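Local structure of acetylglutamate kinase (Streptococcus mutans, 3L86) at residues A[121-124]-A[129-132]; A[57-62]-A[67-72]. The protein probably catalyses the ATP-dependent phosphorylation of N-acetyl-L-glutamate to N-acetyl-L-glutamyl 5-phosphate, the second step of the arginine pathway that leads from glutamate to N-acetylornithine. One frame throughout, in Å; residues are numbered along the deposited sequence.

Contact 1: residues A[121-124]-A[129-132]; sequences EKLR and SCQQ
Arg124 takes hold of the backbone carbonyl of Cys130 side-on, with two nitrogens on one oxygen. NH2 of Arg124 lies 2.9 Å from O of Cys130 and sits in the carbonyl plane. NE of Arg124 reaches O of Cys130 at 3.1 Å, but it is tilted 33° from that plane. The double grip limits how the guanidinium can turn. NH2 of Arg124 also makes a weak bond of 2.9 Å to OE1 of Gln131. Here the two flat groups are steeply turned, with guanidinium and amide planes 78° apart.

Arg124 spans the gap because its chain runs extended from CG to NE. CG of Arg124 rests 3.8 Å from SG of Cys130, so the aliphatic part packs on the thiol while the charged end bonds to the carbonyl of the same residue. CB of Leu123 touches SG of Cys130, also at 3.8 Å. The thiol is held between the backbone N and the carbonyl carbon of its own residue (chi1 59°), and from there it meets both helix residues. Gln131 bends at chi2, which brings its amide back toward the helix. A nearly straight bond of 3.0 Å from NE2 of Gln131 to O of Gln132 fixes the amide. A water accepts from N of Cys130 and, weakly, from NE of Arg124.

Further out, Leu123 and Cys130 both lie on Ile176 of strand 174-182, and Gln131 shares backbone bonds with Ile174 and Ile176. The contact packs the end of helix 101-125 against strand 130-132, which runs parallel to strand 174-182 in the main sheet of the amino acid kinase fold.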
ATOM      1  N   GLU A 121      10.412   7.591  11.589  1.00 10.89           N
ATOM      2  CA  GLU A 121      11.412   8.584  12.024  1.00 12.38           C
ATOM      3  C   GLU A 121      11.327   9.907  11.179  1.00 12.47           C
ATOM      4  O   GLU A 121      11.344  10.992  11.742  1.00 13.53           O
ATOM      5  CB  GLU A 121      12.851   8.002  12.051  1.00 12.65           C
ATOM      6  CG  GLU A 121      13.011   6.748  12.948  1.00 14.17           C
ATOM      7  CD  GLU A 121      14.316   5.947  12.728  1.00 21.90           C
ATOM      8  OE1 GLU A 121      14.901   5.912  11.606  1.00 23.76           O
ATOM      9  OE2 GLU A 121      14.748   5.276  13.698  1.00 26.57           O
ATOM     10  N   LYS A 122      11.254   9.831   9.854  1.00 12.04           N
ATOM     11  CA  LYS A 122      11.128  11.064   9.029  1.00 11.13           C
ATOM     12  C   LYS A 122       9.878  11.890   9.374  1.00 11.65           C
ATOM     13  O   LYS A 122       9.936  13.162   9.445  1.00 11.71           O
ATOM     14  CB  LYS A 122      11.125  10.750   7.521  1.00 11.77           C
ATOM     15  CG  LYS A 122      12.415  10.166   6.941  1.00 14.00           C
ATOM     16  CD  LYS A 122      13.440  11.277   6.751  1.00 20.63           C
ATOM     17  CE  LYS A 122      14.675  10.767   6.030  1.00 23.68           C
ATOM     18  NZ  LYS A 122      15.696  10.262   6.959  1.00 25.75           N
ATOM     19  N   LEU A 123       8.736  11.206   9.566  1.00 11.09           N
ATOM     20  CA  LEU A 123       7.477  11.872   9.961  1.00  9.87           C
ATOM     21  C   LEU A 123       7.555  12.511  11.371  1.00 11.87           C
ATOM     22  O   LEU A 123       7.174  13.710  11.570  1.00 11.08           O
ATOM     23  CB  LEU A 123       6.290  10.890   9.878  1.00  8.71           C
ATOM     24  CG  LEU A 123       5.815  10.479   8.463  1.00  9.29           C
ATOM     25  CD1 LEU A 123       4.904   9.205   8.432  1.00  7.20           C
ATOM     26  CD2 LEU A 123       5.073  11.660   7.826  1.00  8.49           C
ATOM     27  N   ARG A 124       8.007  11.740  12.371  1.00 11.45           N
ATOM     28  CA  ARG A 124       8.186  12.311  13.709  1.00 12.46           C
ATOM     29  C   ARG A 124       9.153  13.494  13.733  1.00 13.25           C
ATOM     30  O   ARG A 124       8.882  14.514  14.372  1.00 15.25           O
ATOM     31  CB  ARG A 124       8.536  11.242  14.750  1.00 12.14           C
ATOM     32  CG  ARG A 124       7.358  10.344  15.136  1.00 13.21           C
ATOM     33  CD  ARG A 124       7.791   9.155  16.073  1.00 14.83           C
ATOM     34  NE  ARG A 124       6.627   8.452  16.620  1.00 14.39           N
ATOM     35  CZ  ARG A 124       6.686   7.433  17.472  1.00 15.88           C
ATOM     36  NH1 ARG A 124       7.836   6.955  17.892  1.00 16.38           N
ATOM     37  NH2 ARG A 124       5.589   6.868  17.905  1.00 17.39           N
ATOM     38  N   SER A 129       2.476  13.354  14.414  1.00 11.88           N
ATOM     39  CA  SER A 129       2.202  12.339  15.400  1.00 14.47           C
ATOM     40  C   SER A 129       1.713  11.043  14.739  1.00 12.72           C
ATOM     41  O   SER A 129       0.709  11.059  14.039  1.00 12.41           O
ATOM     42  CB  SER A 129       1.191  12.868  16.445  1.00 15.27           C
ATOM     43  OG  SER A 129       0.479  11.771  17.009  1.00 21.45           O
ATOM     44  N   CYS A 130       2.453   9.944  14.943  1.00 12.01           N
ATOM     45  CA  CYS A 130       2.252   8.669  14.219  1.00 11.86           C
ATOM     46  C   CYS A 130       2.904   7.503  15.003  1.00 12.74           C
ATOM     47  O   CYS A 130       3.711   7.746  15.910  1.00 12.64           O
ATOM     48  CB  CYS A 130       2.909   8.711  12.805  1.00  9.21           C
ATOM     49  SG  CYS A 130       4.715   9.041  12.757  1.00 10.95           S
ATOM     50  N   GLN A 131       2.593   6.258  14.611  1.00 12.17           N
ATOM     51  CA  GLN A 131       3.103   5.065  15.317  1.00 13.25           C
ATOM     52  C   GLN A 131       3.148   3.866  14.369  1.00 11.48           C
ATOM     53  O   GLN A 131       2.164   3.560  13.773  1.00 11.60           O
ATOM     54  CB  GLN A 131       2.170   4.720  16.527  1.00 12.99           C
ATOM     55  CG  GLN A 131       2.580   3.438  17.278  1.00 16.88           C
ATOM     56  CD  GLN A 131       3.976   3.539  17.858  1.00 19.49           C
ATOM     57  OE1 GLN A 131       4.249   4.430  18.672  1.00 24.85           O
ATOM     58  NE2 GLN A 131       4.875   2.621  17.463  1.00 19.68           N
ATOM     59  N   GLN A 132       4.287   3.199  14.236  1.00 11.95           N
ATOM     60  CA  GLN A 132       4.360   1.903  13.503  1.00 12.94           C
ATOM     61  C   GLN A 132       3.634   0.799  14.285  1.00 13.75           C
ATOM     62  O   GLN A 132       3.948   0.610  15.487  1.00 12.82           O
ATOM     63  CB  GLN A 132       5.835   1.525  13.306  1.00 13.17           C
ATOM     64  CG  GLN A 132       6.107   0.171  12.692  1.00 14.76           C
ATOM     65  CD  GLN A 132       7.626  -0.045  12.459  1.00 16.75           C
ATOM     66  OE1 GLN A 132       8.459   0.217  13.338  1.00 14.57           O
ATOM     67  NE2 GLN A 132       7.974  -0.495  11.284  1.00 12.65           N
TER
HETATM   68  O   HOH W   1       4.356  10.527  17.461  1.00 19.08           O

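Contact 2: residues A[57-62]-A[67-72]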
ATOM      1  N   SER A  57       5.284  18.438   4.896  1.00  9.76           N
ATOM      2  CA  SER A  57       4.339  19.558   5.264  1.00 10.50           C
ATOM      3  C   SER A  57       2.860  19.292   4.966  1.00  9.78           C
ATOM      4  O   SER A  57       1.952  19.654   5.751  1.00  9.93           O
ATOM      5  CB  SER A  57       4.727  20.859   4.543  1.00 11.02           C
ATOM      6  OG  SER A  57       6.048  21.252   4.922  1.00 17.29           O
ATOM      7  N   GLN A  58       2.587  18.677   3.821  1.00 10.01           N
ATOM      8  CA  GLN A  58       1.201  18.384   3.437  1.00  9.76           C
ATOM      9  C   GLN A  58       0.568  17.418   4.428  1.00 10.33           C
ATOM     10  O   GLN A  58      -0.559  17.622   4.879  1.00 10.49           O
ATOM     11  CB  GLN A  58       1.093  17.879   1.953  1.00 10.61           C
ATOM     12  CG  GLN A  58      -0.371  17.600   1.478  1.00  9.19           C
ATOM     13  CD  GLN A  58      -1.272  18.861   1.563  1.00 13.48           C
ATOM     14  OE1 GLN A  58      -2.008  19.078   2.530  1.00 14.09           O
ATOM     15  NE2 GLN A  58      -1.147  19.708   0.590  1.00 10.11           N
ATOM     16  N   ILE A  59       1.284  16.351   4.782  1.00 10.73           N
ATOM     17  CA  ILE A  59       0.794  15.468   5.857  1.00  8.82           C
ATOM     18  C   ILE A  59       0.529  16.239   7.185  1.00  8.53           C
ATOM     19  O   ILE A  59      -0.569  16.111   7.769  1.00  8.49           O
ATOM     20  CB  ILE A  59       1.769  14.258   6.098  1.00  8.95           C
ATOM     21  CG1 ILE A  59       1.969  13.384   4.830  1.00  6.64           C
ATOM     22  CG2 ILE A  59       1.290  13.365   7.218  1.00  7.14           C
ATOM     23  CD1 ILE A  59       0.669  12.660   4.292  1.00 10.07           C
ATOM     24  N   LYS A  60       1.528  16.964   7.709  1.00  8.20           N
ATOM     25  CA  LYS A  60       1.356  17.694   8.992  1.00  8.34           C
ATOM     26  C   LYS A  60       0.147  18.656   8.911  1.00  8.94           C
ATOM     27  O   LYS A  60      -0.633  18.748   9.853  1.00 10.25           O
ATOM     28  CB  LYS A  60       2.599  18.547   9.346  1.00  7.53           C
ATOM     29  CG  LYS A  60       2.489  18.993  10.855  1.00  8.03           C
ATOM     30  CD  LYS A  60       3.636  19.790  11.385  1.00 12.94           C
ATOM     31  CE  LYS A  60       3.310  20.139  12.877  1.00  7.43           C
ATOM     32  NZ  LYS A  60       2.657  21.520  12.902  1.00  7.42           N
ATOM     33  N   ASN A  61       0.021  19.398   7.809  1.00  9.37           N
ATOM     34  CA  ASN A  61      -1.095  20.393   7.630  1.00  9.38           C
ATOM     35  C   ASN A  61      -2.452  19.711   7.560  1.00  9.34           C
ATOM     36  O   ASN A  61      -3.424  20.176   8.176  1.00  9.21           O
ATOM     37  CB  ASN A  61      -0.876  21.308   6.393  1.00  8.07           C
ATOM     38  CG  ASN A  61       0.355  22.145   6.526  1.00  7.34           C
ATOM     39  OD1 ASN A  61       0.806  22.352   7.632  1.00  7.04           O
ATOM     40  ND2 ASN A  61       0.884  22.693   5.403  1.00  3.62           N
ATOM     41  N   TRP A  62      -2.547  18.594   6.831  1.00  9.13           N
ATOM     42  CA  TRP A  62      -3.802  17.810   6.917  1.00  8.33           C
ATOM     43  C   TRP A  62      -4.115  17.375   8.361  1.00  9.26           C
ATOM     44  O   TRP A  62      -5.291  17.405   8.811  1.00  9.26           O
ATOM     45  CB  TRP A  62      -3.814  16.560   5.982  1.00  9.58           C
ATOM     46  CG  TRP A  62      -4.158  16.812   4.483  1.00  6.48           C
ATOM     47  CD1 TRP A  62      -4.943  17.829   3.949  1.00  6.52           C
ATOM     48  CD2 TRP A  62      -3.727  16.009   3.374  1.00  7.54           C
ATOM     49  NE1 TRP A  62      -5.013  17.689   2.545  1.00  5.57           N
ATOM     50  CE2 TRP A  62      -4.275  16.582   2.183  1.00  6.18           C
ATOM     51  CE3 TRP A  62      -2.944  14.830   3.274  1.00  7.01           C
ATOM     52  CZ2 TRP A  62      -4.030  16.044   0.920  1.00  8.32           C
ATOM     53  CZ3 TRP A  62      -2.702  14.299   2.006  1.00  6.10           C
ATOM     54  CH2 TRP A  62      -3.273  14.873   0.857  1.00  6.29           C
ATOM     55  N   LYS A  67      -7.957  16.307   9.527  1.00  9.64           N
ATOM     56  CA  LYS A  67      -8.158  15.176   8.652  1.00 10.66           C
ATOM     57  C   LYS A  67      -7.729  13.833   9.313  1.00 10.41           C
ATOM     58  O   LYS A  67      -6.811  13.822  10.074  1.00 10.12           O
ATOM     59  CB  LYS A  67      -7.454  15.432   7.337  1.00 12.10           C
ATOM     60  CG  LYS A  67      -7.965  14.657   6.179  1.00 15.31           C
ATOM     61  CD  LYS A  67      -7.720  15.287   4.847  1.00 17.81           C
ATOM     62  CE  LYS A  67      -8.603  16.444   4.481  1.00 15.82           C
ATOM     63  NZ  LYS A  67      -9.950  16.155   4.337  1.00 10.76           N
ATOM     64  N   GLN A  68      -8.422  12.739   9.060  1.00  9.07           N
ATOM     65  CA  GLN A  68      -7.959  11.447   9.625  1.00 10.44           C
ATOM     66  C   GLN A  68      -7.164  10.696   8.564  1.00 11.26           C
ATOM     67  O   GLN A  68      -7.681  10.467   7.458  1.00 11.82           O
ATOM     68  CB  GLN A  68      -9.179  10.595  10.055  1.00 10.23           C
ATOM     69  CG  GLN A  68     -10.104  11.360  11.092  1.00 13.93           C
ATOM     70  CD  GLN A  68     -11.477  10.688  11.153  1.00 21.99           C
ATOM     71  OE1 GLN A  68     -11.618   9.648  11.775  1.00 24.73           O
ATOM     72  NE2 GLN A  68     -12.463  11.232  10.432  1.00 23.03           N
ATOM     73  N   LEU A  69      -5.940  10.296   8.906  1.00  9.08           N
ATOM     74  CA  LEU A  69      -5.010   9.777   7.901  1.00  9.54           C
ATOM     75  C   LEU A  69      -4.568   8.366   8.317  1.00  8.11           C
ATOM     76  O   LEU A  69      -4.304   8.132   9.505  1.00  7.04           O
ATOM     77  CB  LEU A  69      -3.789  10.715   7.768  1.00  7.75           C
ATOM     78  CG  LEU A  69      -3.594  11.786   6.680  1.00 13.01           C
ATOM     79  CD1 LEU A  69      -4.806  12.318   5.930  1.00  6.33           C
ATOM     80  CD2 LEU A  69      -2.584  12.921   7.016  1.00  9.32           C
ATOM     81  N   VAL A  70      -4.514   7.433   7.353  1.00  7.79           N
ATOM     82  CA  VAL A  70      -3.947   6.085   7.621  1.00  6.90           C
ATOM     83  C   VAL A  70      -2.905   5.841   6.542  1.00  7.11           C
ATOM     84  O   VAL A  70      -3.195   6.111   5.380  1.00  8.27           O
ATOM     85  CB  VAL A  70      -5.037   4.955   7.568  1.00  6.99           C
ATOM     86  CG1 VAL A  70      -4.395   3.583   7.692  1.00  5.20           C
ATOM     87  CG2 VAL A  70      -6.119   5.155   8.715  1.00  8.71           C
ATOM     88  N   ILE A  71      -1.698   5.383   6.920  1.00  6.49           N
ATOM     89  CA  ILE A  71      -0.605   5.090   5.995  1.00  5.54           C
ATOM     90  C   ILE A  71      -0.322   3.557   5.905  1.00  5.59           C
ATOM     91  O   ILE A  71      -0.190   2.852   6.944  1.00  6.45           O
ATOM     92  CB  ILE A  71       0.712   5.863   6.359  1.00  5.41           C
ATOM     93  CG1 ILE A  71       0.591   7.368   6.042  1.00  5.08           C
ATOM     94  CG2 ILE A  71       2.022   5.247   5.640  1.00  7.45           C
ATOM     95  CD1 ILE A  71       1.746   8.222   6.658  1.00  3.47           C
ATOM     96  N   VAL A  72      -0.306   3.047   4.667  1.00  5.41           N
ATOM     97  CA  VAL A  72       0.055   1.665   4.301  1.00  5.09           C
ATOM     98  C   VAL A  72       1.329   1.825   3.436  1.00  6.12           C
ATOM     99  O   VAL A  72       1.490   2.849   2.773  1.00  3.87           O
ATOM    100  CB  VAL A  72      -1.081   0.977   3.487  1.00  5.89           C
ATOM    101  CG1 VAL A  72      -0.642  -0.406   2.879  1.00  5.22           C
ATOM    102  CG2 VAL A  72      -2.421   0.891   4.375  1.00  6.79           C
TER
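Trp62 and Lys67 lie side by side and point the same way, the lysine chain passing over one face of the indole. CD of Lys67 stands 4.0 Å from the centroid of the five-membered ring of Trp62, 19° off the ring normal. This is a CH-pi contact. With CG anti to the backbone N (chi1 -158°), the Lys67 chain sets out along the indole, and its bends at chi3 and chi4 turn the end away from the helix. NZ of Lys67 is 5.7 Å from the same Trp62 centroid, so any cation-pi attraction is weak. The ammonium instead forms a salt bridge with Asp37. On the opposite face of the indole, toward the rim, sits OE1 of Gln58.

The backbones also meet here. N of Lys67 donates to O of Trp62 at 3.0 Å, which ties the residue just before the strand to the last turn of the helix. Helix 53-64 and strand 68-73 are the second and third elements of a beta-alpha-beta unit that begins with strand 38-43. Strands 38-43 and 68-73 pair in parallel within the main sheet.

Leu69 crosses Trp62 at about a right angle. CD1 of Leu69 comes 4.1 Å from CE3 of Trp62, and CD2 of Leu69 lies 4.0 Å from CB of Trp62. CD2 of Leu69 also meets CG2 of Ile59 at 3.9 Å, where the two side chains run at a slant to each other. Ile174 of strand 174-182 touches both Ile59 and Leu69.

Both contacts close a helix onto the strand that follows it, and both strands belong to the same sheet. Each has two buried residues among the four that touch, but they differ in what lies outside them. In contact 1 an exposed arginine grips a backbone oxygen and, weakly, an amide oxygen. In contact 2 the outer part is an indole packed on a lysine chain, with one backbone bond between the segments. The buried sides join directly: CD1 of Leu123 in contact 1 lies 3.8 Å from CD1 of Ile71 in contact 2, and CD2 of Leu123 approaches CG2 of Ile59. Ile174 of strand 174-182 touches side chains from both contacts. The centres are about 11 Å apart.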